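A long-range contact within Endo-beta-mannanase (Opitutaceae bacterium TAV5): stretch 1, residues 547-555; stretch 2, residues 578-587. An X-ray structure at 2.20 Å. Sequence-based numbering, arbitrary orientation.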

# COMPACT_ATOMS: atom_id res chain seq x y z
N GLY A 547 6.33 39.57 23.17
CA GLY A 547 6.40 39.80 24.60
C GLY A 547 7.78 39.42 25.10
O GLY A 547 8.81 39.78 24.52
N ALA A 548 7.81 38.63 26.18
CA ALA A 548 9.07 38.29 26.83
C ALA A 548 9.82 37.16 26.15
O ALA A 548 11.01 36.97 26.43
N GLY A 549 9.17 36.40 25.26
CA GLY A 549 9.77 35.25 24.64
C GLY A 549 10.24 35.51 23.22
O GLY A 549 10.22 36.63 22.72
N CYS A 550 10.64 34.42 22.56
CA CYS A 550 11.29 34.52 21.25
C CYS A 550 11.04 33.25 20.44
O CYS A 550 11.41 32.15 20.88
N VAL A 551 10.44 33.42 19.25
CA VAL A 551 10.13 32.34 18.32
C VAL A 551 11.23 32.27 17.28
O VAL A 551 11.44 33.24 16.54
N THR A 552 11.92 31.13 17.20
CA THR A 552 12.87 30.86 16.11
C THR A 552 12.24 29.81 15.19
O THR A 552 12.14 28.63 15.55
N SER A 553 11.80 30.24 14.00
CA SER A 553 11.12 29.37 13.05
C SER A 553 12.05 28.96 11.91
O SER A 553 12.72 29.82 11.31
N VAL A 554 12.09 27.67 11.60
CA VAL A 554 12.87 27.14 10.48
C VAL A 554 11.90 26.68 9.40
O VAL A 554 11.05 25.82 9.64
N LEU A 555 12.07 27.22 8.19
CA LEU A 555 11.17 26.90 7.08
C LEU A 555 11.64 25.66 6.32
O LEU A 555 11.77 25.67 5.11
N ALA A 578 24.78 19.80 16.29
CA ALA A 578 25.20 21.20 16.39
C ALA A 578 24.12 22.15 15.87
O ALA A 578 24.05 23.30 16.32
N TRP A 579 23.27 21.69 14.95
CA TRP A 579 22.18 22.52 14.44
C TRP A 579 21.28 23.01 15.58
O TRP A 579 20.95 24.20 15.64
N TYR A 580 20.83 22.09 16.45
CA TYR A 580 19.93 22.51 17.53
C TYR A 580 20.61 23.50 18.47
O TYR A 580 19.98 24.46 18.93
N ALA A 581 21.89 23.26 18.78
CA ALA A 581 22.60 24.15 19.70
C ALA A 581 22.64 25.57 19.15
O ALA A 581 22.33 26.53 19.86
N ALA A 582 22.98 25.72 17.87
CA ALA A 582 23.08 27.06 17.29
C ALA A 582 21.75 27.81 17.35
O ALA A 582 21.72 29.03 17.59
N LEU A 583 20.64 27.11 17.16
CA LEU A 583 19.35 27.78 17.03
C LEU A 583 18.62 27.96 18.34
O LEU A 583 17.67 28.75 18.40
N LEU A 584 19.00 27.21 19.37
CA LEU A 584 18.35 27.34 20.67
C LEU A 584 18.73 28.67 21.31
O LEU A 584 19.90 29.05 21.33
N THR A 585 17.72 29.37 21.83
CA THR A 585 17.91 30.64 22.53
C THR A 585 17.55 30.47 24.00
O THR A 585 16.90 29.50 24.39
N LYS A 586 17.98 31.44 24.82
CA LYS A 586 17.66 31.44 26.24
C LYS A 586 17.30 32.85 26.70
O LYS A 586 17.97 33.83 26.34
N ASP A 587 16.22 32.93 27.48
CA ASP A 587 15.72 34.15 28.13
C ASP A 587 16.80 34.85 28.98
O ASP A 587 17.47 35.79 28.52

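Strand 549-554 runs roughly antiparallel to helix 578-583, with 144° between their N-to-C directions and 11.1 Å between the axes at closest approach. The alternation of the strand decides which residues take part: Cys550, Thr552 and Val554 point their CA-to-CB bonds toward the second stretch, whereas Val551 and Ser553 point away and touch none of it. Along the inward face the contacts pass from polar and loose near the loop at 584-587 to mainly apolar beside the helix, where Val554 meets Leu583 and Trp579.

The tightest packing is at Val554. With chi1 at 178° (t), its CG2 lies 3.5 Å from CD1 of Leu583 and 4.0 Å from CZ2 of Trp579. The compact, branched valine suits a strand and offers a methyl to both partners at once. Leu583, the last helical residue, points toward the strand; its chi1 of -71° (m) and chi2 of -155° (t) are a variant of the common m,t leucine rotamer and carry CD1 to the valine. Trp579 lies one helical turn earlier and leaves its backbone sideways, but chi1 of 173° (t) and chi2 of -91° bring the six-membered part of the indole nearer the strand. The valine methyl meets it at the ring edge, near the ring plane, so this is an edge contact and not packing on the face.

Thr552 occupies the middle of the contact. Its chi1 of -59° (m) places CG2 4.0 Å from the backbone O of Leu583 and 4.4 Å from that residue's CD1, while OG1 sits 4.0 Å from CG2 of Thr585. The last pair is a hydroxyl against a methyl, too far apart and chemically unsuited to hydrogen bonding; the hydroxyls of both threonines find partners elsewhere in the structure. Threonine thus combines a methyl for packing with a polar group whose needs are met outside this interface.

After Leu583 the chain leaves helical geometry. The CA-to-CB bond of Leu584 points away from the strand, and its side chain makes no contact with the first stretch, and Thr585 points back toward the strand in the p rotamer (chi1 60°). Its OG1 comes 4.4 Å from CB of Cys550, whose chi1 is 179° (t), a loose contact. At the exposed margin, Asp587, with chi1 at 169° (t), brings OD1 to 4.1 Å from the backbone O of Ala548, a distant approach of two oxygens that adds no bond. No hydrogen bond crosses between the stretches, so their direct contact rests on side-chain packing, burying 271 Å² in all.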

# COMPACT_ATOMS: atom_id res chain seq x y z
CB ALA A 548 8.82 37.93 28.30
CB CYS A 550 12.78 34.75 21.42
SG CYS A 550 13.67 34.86 19.87
CB VAL A 551 8.77 32.56 17.64
CG1 VAL A 551 8.44 31.41 16.66
CG2 VAL A 551 7.67 32.76 18.68
CB THR A 552 14.22 30.41 16.66
OG1 THR A 552 14.76 31.42 17.52
CG2 THR A 552 15.21 30.12 15.56
CB SER A 553 9.87 30.05 12.48
OG SER A 553 9.05 30.66 13.47
CB VAL A 554 13.78 25.97 10.92
CG1 VAL A 554 14.54 25.40 9.72
CG2 VAL A 554 14.73 26.40 12.04
CB LEU A 555 11.05 28.11 6.15
CG LEU A 555 10.67 29.41 6.87
CD1 LEU A 555 10.60 30.60 5.92
CD2 LEU A 555 9.35 29.22 7.60
CB ALA A 578 26.51 21.41 15.62
CB TRP A 579 21.34 21.74 13.42
CG TRP A 579 20.12 22.51 13.00
CD1 TRP A 579 18.88 22.46 13.57
CD2 TRP A 579 20.04 23.49 11.94
NE1 TRP A 579 18.03 23.32 12.92
CE2 TRP A 579 18.71 23.97 11.93
CE3 TRP A 579 20.96 24.01 11.02
CZ2 TRP A 579 18.28 24.93 11.02
CZ3 TRP A 579 20.53 24.97 10.12
CH2 TRP A 579 19.20 25.42 10.13
CB TYR A 580 19.43 21.30 18.33
CG TYR A 580 18.52 20.40 17.55
CD1 TYR A 580 17.14 20.64 17.53
CD2 TYR A 580 19.02 19.34 16.83
CE1 TYR A 580 16.29 19.84 16.80
CE2 TYR A 580 18.19 18.53 16.11
CZ TYR A 580 16.83 18.78 16.10
OH TYR A 580 16.02 17.97 15.37
CB ALA A 581 24.01 23.62 19.97
CB ALA A 582 23.57 26.97 15.85
CB LEU A 583 18.46 27.01 16.06
CG LEU A 583 18.89 27.10 14.60
CD1 LEU A 583 17.67 26.87 13.79
CD2 LEU A 583 19.47 28.46 14.29
CB LEU A 584 18.77 26.18 21.57
CG LEU A 584 17.95 24.91 21.31
CD1 LEU A 584 18.48 23.74 22.13
CD2 LEU A 584 16.48 25.17 21.59
CB THR A 585 17.06 31.76 21.92
OG1 THR A 585 15.67 31.42 22.00
CG2 THR A 585 17.45 32.00 20.46
CB LYS A 586 18.82 30.88 27.09
CG LYS A 586 18.92 29.36 27.04
CD LYS A 586 18.65 28.71 28.39
CE LYS A 586 19.93 28.54 29.18
NZ LYS A 586 19.63 28.28 30.61
CB ASP A 587 14.50 33.78 29.00
CG ASP A 587 14.05 34.90 29.93
OD1 ASP A 587 12.99 35.51 29.66
OD2 ASP A 587 14.74 35.15 30.95